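Local coordinates for protein histone acetyltransferase HPA2 and related acetyltransferases (Corynebacterium glutamicum ATCC 13032, PDB 2QEC) that probably transfers an acyl group, most likely acetyl from acetyl-coenzyme A, as a member of the GCN5-related N-acetyltransferase (GNAT) family, at residues A158-A163 with V178-I183; R167-Y172 with P191-W196; P29-W34 with L128-T133; L51-Q56 with G61-A66. The protein carries 1 engineered substitution. All blocks are in the same frame, centred on the assembly; numbering follows the deposited sequence.

All four contacts reach the same mixed sheet, at different strands. Interactions 1 and 2 share the C-terminal part, with centres about 6 Å apart: strand 192-197, used by interaction 2, lies between the two strands of interaction 1, and both touch the second subunit. Interaction 3 sits nearer the chain's centre, on strand 126-133 beside strand 159-163, and interaction 4 lies on the opposite side of that centre from interactions 1 and 2. Chemistry does not simply track burial: of the two buried contacts, interaction 2 is apolar while interaction 3 sets a hydroxyl against a ring edge. Interactions 1 and 4 are partly buried, and interaction 4 joins two isoleucines beside a polar margin. Y129 links interaction 3 to Q52 of interaction 4.

Interaction 1: residues A158-A163 with V178-I183; sequences AIYLEA and VPLGYI
In the C-terminal part of the GNAT sheet, Y160 and E162 of strand 159-163 meet L180 and I183 of strand 178-183 across an intervening strand, 192-197. The axes of the two short strands stay 8.7 Å apart and diverge by 49°, and no hydrogen bond joins them, so side chains alone make the contact. It has two parts. In the first, the methyl CD1 of L180 lies at the edge of the Y160 ring, near its plane and 3.8 Å from CE1. The tyrosine reaches this place because its CG stands anti to the backbone N (chi1 177°), which carries the ring alongside its own strand. In the second, CD1 of I183 rests against both partners of a hydrogen-bonded pair, 3.4 Å from Y160 OH and 3.1 Å from E162 OE2. The extended glutamate meets the isoleucine at about a right angle, with its CD 3.4 Å from the same methyl. Within strand 159-163, Y160 OH donates a very short hydrogen bond, 2.5 Å, to E162 OE2, which lies in the ring plane. That bond ties the phenol and carboxylate into one surface for I183 to press on. H120 meets the Y160 ring, while on the far strand W196 of the second subunit packs on L180. A classic beta bulge at L180 and G181, both facing A194, interrupts the pairing with strand 192-197. Two parallel strands separated by an antiparallel one, in the order 159-163, 192-197, 178-183, form the C-terminal end of the sheet characteristic of the GNAT fold.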
# COMPACT_ATOMS: atom_id res chain seq x y z
N ALA A 158 -0.94 0.66 -11.20
CA ALA A 158 -0.04 0.43 -10.07
C ALA A 158 0.86 -0.80 -10.27
O ALA A 158 0.52 -1.74 -10.97
CB ALA A 158 -0.86 0.28 -8.82
N ILE A 159 2.01 -0.78 -9.60
CA ILE A 159 2.93 -1.89 -9.58
C ILE A 159 3.37 -2.15 -8.12
O ILE A 159 3.74 -1.22 -7.41
CB ILE A 159 4.17 -1.59 -10.41
CG1 ILE A 159 3.77 -1.04 -11.79
CG2 ILE A 159 5.02 -2.87 -10.56
CD1 ILE A 159 4.99 -0.73 -12.73
N TYR A 160 3.36 -3.42 -7.72
CA TYR A 160 3.96 -3.93 -6.47
C TYR A 160 5.23 -4.75 -6.76
O TYR A 160 5.29 -5.46 -7.75
CB TYR A 160 2.90 -4.81 -5.74
CG TYR A 160 3.35 -5.48 -4.45
CD1 TYR A 160 3.36 -4.80 -3.27
CD2 TYR A 160 3.81 -6.80 -4.45
CE1 TYR A 160 3.80 -5.42 -2.07
CE2 TYR A 160 4.25 -7.42 -3.28
CZ TYR A 160 4.22 -6.70 -2.07
OH TYR A 160 4.64 -7.28 -0.89
N LEU A 161 6.25 -4.61 -5.92
CA LEU A 161 7.38 -5.47 -5.90
C LEU A 161 7.95 -5.56 -4.48
O LEU A 161 7.56 -4.83 -3.57
CB LEU A 161 8.47 -5.00 -6.91
CG LEU A 161 9.04 -3.58 -6.75
CD1 LEU A 161 10.06 -3.50 -5.61
CD2 LEU A 161 9.68 -3.15 -8.02
N GLU A 162 8.86 -6.49 -4.28
CA GLU A 162 9.56 -6.67 -3.00
C GLU A 162 11.03 -6.59 -3.24
O GLU A 162 11.58 -7.47 -3.90
CB GLU A 162 9.16 -8.02 -2.44
CG GLU A 162 7.73 -7.96 -1.88
CD GLU A 162 7.06 -9.32 -1.72
OE1 GLU A 162 7.71 -10.32 -2.03
OE2 GLU A 162 5.90 -9.39 -1.24
N ALA A 163 11.67 -5.52 -2.78
CA ALA A 163 13.09 -5.30 -3.09
C ALA A 163 13.97 -6.04 -2.08
O ALA A 163 13.71 -6.03 -0.87
CB ALA A 163 13.41 -3.79 -3.11
N VAL A 178 7.31 3.92 -4.13
CA VAL A 178 7.44 4.39 -2.75
C VAL A 178 7.47 3.18 -1.79
O VAL A 178 6.93 2.12 -2.14
CB VAL A 178 6.31 5.35 -2.31
CG1 VAL A 178 6.27 6.59 -3.18
CG2 VAL A 178 4.99 4.66 -2.28
N PRO A 179 8.15 3.30 -0.62
CA PRO A 179 8.13 2.14 0.26
C PRO A 179 6.76 1.90 0.93
O PRO A 179 6.08 2.85 1.27
CB PRO A 179 9.17 2.48 1.35
CG PRO A 179 9.32 3.99 1.32
CD PRO A 179 9.02 4.39 -0.11
N LEU A 180 6.43 0.63 1.12
CA LEU A 180 5.32 0.22 1.97
C LEU A 180 5.90 -0.20 3.34
O LEU A 180 5.53 0.33 4.36
CB LEU A 180 4.57 -0.93 1.31
CG LEU A 180 3.78 -0.61 0.03
CD1 LEU A 180 3.25 -1.91 -0.60
CD2 LEU A 180 2.58 0.27 0.35
N GLY A 181 6.84 -1.11 3.34
CA GLY A 181 7.54 -1.49 4.58
C GLY A 181 8.21 -2.83 4.41
O GLY A 181 8.18 -3.41 3.33
N TYR A 182 8.86 -3.31 5.47
CA TYR A 182 9.57 -4.59 5.41
C TYR A 182 8.63 -5.75 5.71
O TYR A 182 7.77 -5.66 6.59
CB TYR A 182 10.78 -4.59 6.35
CG TYR A 182 11.89 -3.72 5.85
CD1 TYR A 182 12.83 -4.22 4.94
CD2 TYR A 182 11.99 -2.39 6.26
CE1 TYR A 182 13.85 -3.40 4.47
CE2 TYR A 182 13.01 -1.57 5.80
CZ TYR A 182 13.93 -2.07 4.92
OH TYR A 182 14.93 -1.26 4.46
N ILE A 183 8.76 -6.82 4.94
CA ILE A 183 8.01 -8.06 5.18
C ILE A 183 8.83 -8.94 6.13
O ILE A 183 10.01 -9.22 5.87
CB ILE A 183 7.74 -8.81 3.84
CG1 ILE A 183 6.79 -7.99 2.98
CG2 ILE A 183 7.24 -10.25 4.11
CD1 ILE A 183 6.75 -8.41 1.55

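Interaction 2: residues R167-Y172 with P191-W196; sequences RAAQLY and PELAMW
A169 and Y172, one helical turn apart on helix 166-174, rest on L193 and M195, alternate residues of strand 192-197. Helix and strand run nearly parallel, with 10° between their short axes and 9.7 Å at closest approach. The fit goes both ways. From the helix, the small CB of A169 is the bump: it lies 3.9 Å from L193 CD2 and 4.0 Å from the selenium of M195. L193 CD2 and M195 SE are themselves 4.5 Å apart, so A169 CB sits over the shallow groove between them. From the strand, the selenium of M195, a selenomethionine, is the counterpart. It settles in the hollow between A169 and Y172, 3.7 Å from A169 CA and 3.9 Å from Y172 CB. The selenium also lies at the edge of the Y172 ring, near its plane, so the phenol borders the hollow without stacking over it. A bend at the last torsion of M195 (chi3 85°) turns its CE aside to lie 3.7 Å from the carbonyl O of A169. Beyond the contact, Y172 continues over L161 and A163 of the adjoining strand, and M201 of the second subunit packs on M195. The helix thus lies over the sheet as the connection between strands 159-163 and 178-183. The selenium stands at the place of the methionine sulfur. With four carbon-rich side chains and no hydrogen bond across the interface, the fit is set by shape and by burial of apolar surface.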
# COMPACT_ATOMS: atom_id res chain seq x y z
N ARG A 167 20.04 -1.08 -1.94
CA ARG A 167 20.49 -0.65 -3.24
C ARG A 167 19.38 -0.75 -4.28
O ARG A 167 19.10 0.21 -5.00
CB ARG A 167 21.69 -1.47 -3.69
CG ARG A 167 22.31 -0.95 -4.96
CD ARG A 167 23.55 -1.75 -5.36
NE ARG A 167 23.40 -3.20 -5.20
CZ ARG A 167 22.56 -3.97 -5.89
NH1 ARG A 167 21.73 -3.46 -6.81
NH2 ARG A 167 22.53 -5.28 -5.65
N ALA A 168 18.77 -1.93 -4.36
CA ALA A 168 17.67 -2.16 -5.31
C ALA A 168 16.47 -1.23 -5.01
O ALA A 168 15.89 -0.62 -5.92
CB ALA A 168 17.24 -3.62 -5.31
N ALA A 169 16.14 -1.11 -3.73
CA ALA A 169 15.09 -0.23 -3.26
C ALA A 169 15.29 1.21 -3.75
O ALA A 169 14.33 1.89 -4.11
CB ALA A 169 15.03 -0.27 -1.74
N GLN A 170 16.55 1.66 -3.75
CA GLN A 170 16.89 3.03 -4.19
C GLN A 170 16.72 3.20 -5.72
O GLN A 170 16.28 4.25 -6.19
CB GLN A 170 18.33 3.40 -3.74
CG GLN A 170 18.39 3.64 -2.27
CD GLN A 170 19.80 3.89 -1.75
OE1 GLN A 170 20.80 3.54 -2.38
NE2 GLN A 170 19.86 4.50 -0.58
N LEU A 171 17.03 2.14 -6.46
CA LEU A 171 16.82 2.11 -7.91
C LEU A 171 15.34 2.21 -8.23
O LEU A 171 14.92 3.03 -9.05
CB LEU A 171 17.41 0.82 -8.50
CG LEU A 171 17.14 0.45 -9.97
CD1 LEU A 171 17.21 1.67 -10.92
CD2 LEU A 171 18.11 -0.64 -10.45
N TYR A 172 14.54 1.41 -7.53
CA TYR A 172 13.09 1.42 -7.70
C TYR A 172 12.43 2.72 -7.25
O TYR A 172 11.53 3.21 -7.92
CB TYR A 172 12.45 0.21 -7.01
CG TYR A 172 12.92 -1.12 -7.55
CD1 TYR A 172 12.95 -1.35 -8.90
CD2 TYR A 172 13.31 -2.16 -6.69
CE1 TYR A 172 13.37 -2.57 -9.40
CE2 TYR A 172 13.77 -3.39 -7.19
CZ TYR A 172 13.78 -3.59 -8.55
OH TYR A 172 14.18 -4.81 -9.11
N PRO A 191 15.28 -8.97 5.34
CA PRO A 191 13.87 -8.71 5.09
C PRO A 191 13.70 -8.00 3.74
O PRO A 191 14.57 -7.22 3.30
CB PRO A 191 13.44 -7.85 6.30
CG PRO A 191 14.39 -8.27 7.38
CD PRO A 191 15.70 -8.55 6.69
N GLU A 192 12.62 -8.30 3.05
CA GLU A 192 12.37 -7.62 1.78
C GLU A 192 11.57 -6.36 2.02
O GLU A 192 10.72 -6.32 2.89
CB GLU A 192 11.65 -8.53 0.82
CG GLU A 192 12.45 -9.81 0.54
CD GLU A 192 11.87 -10.65 -0.58
OE1 GLU A 192 10.64 -10.85 -0.58
OE2 GLU A 192 12.65 -11.15 -1.42
N LEU A 193 11.88 -5.32 1.25
CA LEU A 193 11.17 -4.05 1.34
C LEU A 193 10.08 -4.03 0.25
O LEU A 193 10.37 -3.91 -0.93
CB LEU A 193 12.13 -2.87 1.14
CG LEU A 193 11.44 -1.48 1.27
CD1 LEU A 193 10.71 -1.31 2.55
CD2 LEU A 193 12.40 -0.35 1.09
N ALA A 194 8.82 -4.19 0.66
CA ALA A 194 7.68 -4.06 -0.23
C ALA A 194 7.61 -2.64 -0.71
O ALA A 194 7.73 -1.70 0.11
CB ALA A 194 6.38 -4.37 0.56
N MSE A 195 7.34 -2.45 -2.00
CA MSE A 195 7.23 -1.11 -2.58
C MSE A 195 6.05 -1.04 -3.55
O MSE A 195 5.58 -2.05 -4.04
CB MSE A 195 8.52 -0.76 -3.33
CG MSE A 195 9.77 -0.96 -2.50
SE MSE A 195 11.36 -0.24 -3.27
CE MSE A 195 11.02 1.37 -2.61
N TRP A 196 5.60 0.19 -3.82
CA TRP A 196 4.43 0.48 -4.61
C TRP A 196 4.72 1.62 -5.55
O TRP A 196 5.01 2.74 -5.09
CB TRP A 196 3.34 0.93 -3.64
CG TRP A 196 1.95 1.18 -4.16
CD1 TRP A 196 1.32 2.38 -4.26
CD2 TRP A 196 1.00 0.20 -4.57
NE1 TRP A 196 0.04 2.21 -4.72
CE2 TRP A 196 -0.18 0.88 -4.92
CE3 TRP A 196 1.04 -1.19 -4.68
CZ2 TRP A 196 -1.32 0.22 -5.36
CZ3 TRP A 196 -0.10 -1.86 -5.14
CH2 TRP A 196 -1.26 -1.16 -5.46

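Interaction 3: residues P29-W34 with L128-T133; sequences PTFLRW and LYTVAT. Engineered in segment 29-34: T30 (natural residue Ala). With EDO (1,2-ethanediol), chain D; EDO (1,2-ethanediol), chain G.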
# COMPACT_ATOMS: atom_id res chain seq x y z
N PRO A 29 19.19 -16.73 -1.29
CA PRO A 29 18.38 -17.10 -0.11
C PRO A 29 16.89 -16.99 -0.33
O PRO A 29 16.12 -17.72 0.28
CB PRO A 29 18.80 -16.06 0.95
CG PRO A 29 20.14 -15.65 0.56
CD PRO A 29 20.24 -15.75 -0.94
N THR A 30 16.49 -16.02 -1.13
CA THR A 30 15.09 -15.83 -1.47
C THR A 30 14.47 -17.11 -2.05
O THR A 30 13.33 -17.43 -1.72
CB THR A 30 14.95 -14.62 -2.40
OG1 THR A 30 15.16 -13.43 -1.63
CG2 THR A 30 13.56 -14.54 -3.05
N PHE A 31 15.23 -17.86 -2.84
CA PHE A 31 14.72 -19.10 -3.42
C PHE A 31 15.13 -20.33 -2.66
O PHE A 31 14.32 -21.21 -2.45
CB PHE A 31 15.13 -19.18 -4.89
CG PHE A 31 14.34 -18.27 -5.75
CD1 PHE A 31 13.10 -18.66 -6.22
CD2 PHE A 31 14.82 -17.00 -6.06
CE1 PHE A 31 12.37 -17.81 -7.00
CE2 PHE A 31 14.09 -16.14 -6.85
CZ PHE A 31 12.86 -16.53 -7.32
N LEU A 32 16.37 -20.36 -2.18
CA LEU A 32 16.87 -21.46 -1.36
C LEU A 32 15.98 -21.82 -0.15
O LEU A 32 15.88 -22.99 0.20
CB LEU A 32 18.30 -21.16 -0.85
CG LEU A 32 19.45 -21.03 -1.86
CD1 LEU A 32 20.78 -20.67 -1.18
CD2 LEU A 32 19.62 -22.29 -2.61
N ARG A 33 15.35 -20.82 0.47
CA ARG A 33 14.41 -21.02 1.59
C ARG A 33 13.19 -21.89 1.27
O ARG A 33 12.67 -22.52 2.17
CB ARG A 33 13.87 -19.68 2.09
CG ARG A 33 13.04 -18.90 1.01
CD ARG A 33 12.42 -17.62 1.57
NE ARG A 33 11.87 -16.73 0.54
CZ ARG A 33 11.31 -15.54 0.81
NH1 ARG A 33 11.22 -15.12 2.07
NH2 ARG A 33 10.84 -14.79 -0.18
N TRP A 34 12.71 -21.87 0.03
CA TRP A 34 11.56 -22.70 -0.37
C TRP A 34 11.97 -24.10 -0.80
O TRP A 34 11.21 -25.05 -0.66
CB TRP A 34 10.77 -22.07 -1.53
CG TRP A 34 10.23 -20.72 -1.24
CD1 TRP A 34 10.41 -19.59 -1.99
CD2 TRP A 34 9.43 -20.34 -0.11
NE1 TRP A 34 9.78 -18.53 -1.39
CE2 TRP A 34 9.17 -18.95 -0.24
CE3 TRP A 34 8.91 -21.03 1.00
CZ2 TRP A 34 8.40 -18.24 0.70
CZ3 TRP A 34 8.16 -20.31 1.94
CH2 TRP A 34 7.91 -18.93 1.78
N LEU A 128 5.79 -7.32 -10.23
CA LEU A 128 7.07 -7.75 -10.74
C LEU A 128 7.62 -8.80 -9.81
O LEU A 128 8.08 -8.48 -8.71
CB LEU A 128 8.03 -6.56 -10.84
CG LEU A 128 9.44 -6.96 -11.29
CD1 LEU A 128 9.38 -7.72 -12.61
CD2 LEU A 128 10.30 -5.73 -11.36
N TYR A 129 7.54 -10.06 -10.27
CA TYR A 129 7.89 -11.25 -9.49
C TYR A 129 9.38 -11.40 -9.43
O TYR A 129 9.98 -11.54 -8.34
CB TYR A 129 7.20 -12.51 -10.05
CG TYR A 129 7.77 -13.84 -9.61
CD1 TYR A 129 7.94 -14.16 -8.25
CD2 TYR A 129 8.16 -14.80 -10.53
CE1 TYR A 129 8.49 -15.42 -7.87
CE2 TYR A 129 8.68 -16.01 -10.13
CZ TYR A 129 8.85 -16.31 -8.79
OH TYR A 129 9.37 -17.54 -8.44
N THR A 130 10.01 -11.38 -10.60
CA THR A 130 11.42 -11.55 -10.64
C THR A 130 12.02 -10.86 -11.87
O THR A 130 11.37 -10.76 -12.94
CB THR A 130 11.75 -13.06 -10.57
OG1 THR A 130 13.09 -13.24 -10.13
CG2 THR A 130 11.51 -13.74 -11.89
N VAL A 131 13.24 -10.36 -11.68
CA VAL A 131 14.07 -9.83 -12.76
C VAL A 131 15.44 -10.43 -12.61
O VAL A 131 16.05 -10.40 -11.55
CB VAL A 131 14.04 -8.24 -12.79
CG1 VAL A 131 14.40 -7.66 -11.46
CG2 VAL A 131 15.00 -7.68 -13.86
N ALA A 132 15.93 -11.08 -13.68
CA ALA A 132 17.16 -11.76 -13.64
C ALA A 132 18.00 -11.36 -14.83
O ALA A 132 17.46 -11.19 -15.93
CB ALA A 132 16.90 -13.26 -13.67
N THR A 133 19.29 -11.24 -14.58
CA THR A 133 20.32 -10.85 -15.55
C THR A 133 21.33 -11.96 -15.62
O THR A 133 21.76 -12.46 -14.58
CB THR A 133 21.06 -9.56 -15.08
OG1 THR A 133 20.12 -8.48 -15.04
CG2 THR A 133 22.21 -9.17 -15.99
C1 EDO D . 12.49 -7.41 -8.28
O1 EDO D . 12.05 -7.22 -6.94
C2 EDO D . 12.29 -8.87 -8.70
O2 EDO D . 13.53 -9.61 -8.76
C1 EDO G . 18.12 -5.92 -12.09
O1 EDO G . 17.33 -5.03 -11.26
C2 EDO G . 18.40 -7.29 -11.45
O2 EDO G . 18.87 -8.26 -12.42
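F31 of helix 29-32 turns its ring edge to Y129 and T130 of strand 126-133. The aromatic part of the contact is narrow: Y129 OH lies in the plane of the F31 ring, 3.3 Å from CE1, while the tyrosine carbon CZ is 4.2 Å from that same CE1. T130 OG1 stands further off at the same edge. F25 and F49 also pack on the F31 ring. Among polar interactions, Y129 OH is hydrogen-bonded to OE1 of Q52, so its oxygen meets a ring edge and an amide together. Within segment 29-34, R33 NE donates to O of T30, an engineered residue, over 2.8 Å. In strand 126-133, Y129 and T130 form a classic beta bulge opposite L78. Just past it, V131 N gives a weak bond of 3.0 Å to O2 of one ethanediol (chain D), and T133 OG1 pairs with O2 of another (chain G) at 2.9 Å. Such a bulge is a familiar GNAT feature beside the coenzyme A pantetheine, and the first diol is consistent with that site. Chemically, the slightly positive hydrogens of a phenyl edge suit a hydroxyl oxygen, whose stronger polar demand Q52 meets.

Interaction 4: residues L51-Q56 with G61-A66; sequences LQIEKQ and GNIDVA. With EDO (1,2-ethanediol), chain H.
I53 on helix 43-60 and I63 on strand 61-67 form the tight part of this helix-to-strand contact. CG2 of I53 meets CD1 of I63 at 3.9 Å, and the two side chains cross at about a right angle. On I53 the touching branch stands anti to the backbone N. On I63 the other branch does the work: CG1 leads away from the carbonyl carbon (chi1 -54°) and its extended end delivers CD1 to the helix. Both residues are buried, and nothing but carbon meets here. The looser part lies where helix gives way to strand. Q56 O and G61 N are 3.5 Å apart, beside a wider, pi-type turn at 53-56, and G61 is the first residue to leave helical backbone angles. Q56 and G61 are both partly exposed, unlike the buried isoleucines. An ethanediol (chain H), probably from the crystallisation liquor, is bound at another polar region of the strand; it lies too close to I63 O, so its exact placement is less sure. As modelled, its O1 accepts a bond from N62 ND2 at 2.8 Å. The same O1 donates to D64 OD1 at 2.7 Å. I63 N donates to O2 of the diol in a nearly straight bond of 2.9 Å. D64 has a second partner in R153, with which it forms a salt bridge. Around the apolar side, F14, I17 and V18 of helix 14-25 pack on I53, while V76 and L78 of strand 73-80 touch I63; the isoleucine pair thus joins helix 43-60 to the sheet next to helix 14-25.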
# COMPACT_ATOMS: atom_id res chain seq x y z
N LEU A 51 7.78 -24.80 -14.11
CA LEU A 51 6.37 -24.87 -13.75
C LEU A 51 5.70 -23.49 -13.66
O LEU A 51 4.58 -23.32 -14.13
CB LEU A 51 6.24 -25.57 -12.40
CG LEU A 51 4.84 -25.74 -11.81
CD1 LEU A 51 4.06 -26.81 -12.55
CD2 LEU A 51 4.93 -26.07 -10.36
N GLN A 52 6.37 -22.53 -13.03
CA GLN A 52 5.86 -21.16 -12.93
C GLN A 52 5.66 -20.55 -14.32
O GLN A 52 4.63 -19.97 -14.60
CB GLN A 52 6.77 -20.28 -12.05
CG GLN A 52 6.52 -20.41 -10.55
CD GLN A 52 7.59 -19.76 -9.71
OE1 GLN A 52 8.69 -19.49 -10.17
NE2 GLN A 52 7.26 -19.48 -8.46
N ILE A 53 6.64 -20.69 -15.20
CA ILE A 53 6.52 -20.19 -16.57
C ILE A 53 5.38 -20.86 -17.33
O ILE A 53 4.58 -20.21 -17.98
CB ILE A 53 7.83 -20.38 -17.33
CG1 ILE A 53 8.87 -19.38 -16.83
CG2 ILE A 53 7.63 -20.26 -18.88
CD1 ILE A 53 10.25 -19.72 -17.31
N GLU A 54 5.33 -22.18 -17.22
CA GLU A 54 4.42 -22.98 -18.02
C GLU A 54 2.97 -22.76 -17.61
O GLU A 54 2.09 -22.62 -18.46
CB GLU A 54 4.83 -24.44 -17.90
CG GLU A 54 3.96 -25.45 -18.61
CD GLU A 54 4.15 -26.84 -18.03
OE1 GLU A 54 5.30 -27.35 -18.09
OE2 GLU A 54 3.16 -27.40 -17.51
N LYS A 55 2.73 -22.70 -16.30
CA LYS A 55 1.38 -22.71 -15.74
C LYS A 55 0.90 -21.36 -15.20
O LYS A 55 -0.26 -21.22 -14.89
CB LYS A 55 1.30 -23.74 -14.61
CG LYS A 55 1.52 -25.19 -15.05
CD LYS A 55 0.27 -25.77 -15.70
CE LYS A 55 0.38 -27.28 -15.93
NZ LYS A 55 -0.96 -27.95 -16.04
N GLN A 56 1.78 -20.38 -15.08
CA GLN A 56 1.38 -19.09 -14.54
C GLN A 56 1.71 -17.93 -15.47
O GLN A 56 0.82 -17.18 -15.86
CB GLN A 56 2.06 -18.87 -13.21
CG GLN A 56 1.55 -17.70 -12.41
CD GLN A 56 2.18 -17.67 -11.02
OE1 GLN A 56 2.82 -18.65 -10.59
NE2 GLN A 56 1.98 -16.56 -10.31
N GLY A 61 0.25 -14.15 -17.52
CA GLY A 61 1.11 -13.06 -17.13
C GLY A 61 1.84 -12.45 -18.31
O GLY A 61 1.35 -12.47 -19.44
N ASN A 62 2.98 -11.86 -18.02
CA ASN A 62 3.94 -11.39 -19.04
C ASN A 62 5.35 -11.86 -18.73
O ASN A 62 5.86 -11.68 -17.63
CB ASN A 62 3.95 -9.85 -19.15
CG ASN A 62 2.69 -9.28 -19.84
OD1 ASN A 62 1.71 -9.05 -19.19
ND2 ASN A 62 2.76 -9.09 -21.18
N ILE A 63 6.03 -12.36 -19.77
CA ILE A 63 7.42 -12.72 -19.73
C ILE A 63 8.14 -11.86 -20.74
O ILE A 63 7.83 -11.89 -21.94
CB ILE A 63 7.61 -14.21 -20.08
CG1 ILE A 63 6.74 -15.09 -19.18
CG2 ILE A 63 9.10 -14.62 -20.00
CD1 ILE A 63 6.67 -16.58 -19.68
N ASP A 64 9.04 -11.02 -20.24
CA ASP A 64 9.86 -10.14 -21.09
C ASP A 64 11.27 -10.70 -21.15
O ASP A 64 11.80 -11.20 -20.15
CB ASP A 64 9.87 -8.73 -20.53
CG ASP A 64 8.52 -8.05 -20.59
OD1 ASP A 64 7.65 -8.45 -21.42
OD2 ASP A 64 8.37 -7.05 -19.84
N VAL A 65 11.90 -10.61 -22.32
CA VAL A 65 13.30 -10.92 -22.43
C VAL A 65 14.06 -9.73 -22.99
O VAL A 65 13.55 -9.00 -23.84
CB VAL A 65 13.62 -12.13 -23.38
CG1 VAL A 65 13.15 -13.40 -22.76
CG2 VAL A 65 13.01 -11.97 -24.76
N ALA A 66 15.31 -9.61 -22.54
CA ALA A 66 16.29 -8.65 -23.05
C ALA A 66 17.32 -9.43 -23.83
O ALA A 66 17.80 -10.44 -23.34
CB ALA A 66 16.95 -7.98 -21.88
C1 EDO H . 5.45 -10.51 -22.25
O1 EDO H . 5.24 -9.14 -22.41
C2 EDO H . 4.29 -11.41 -22.61
O2 EDO H . 4.64 -12.75 -22.26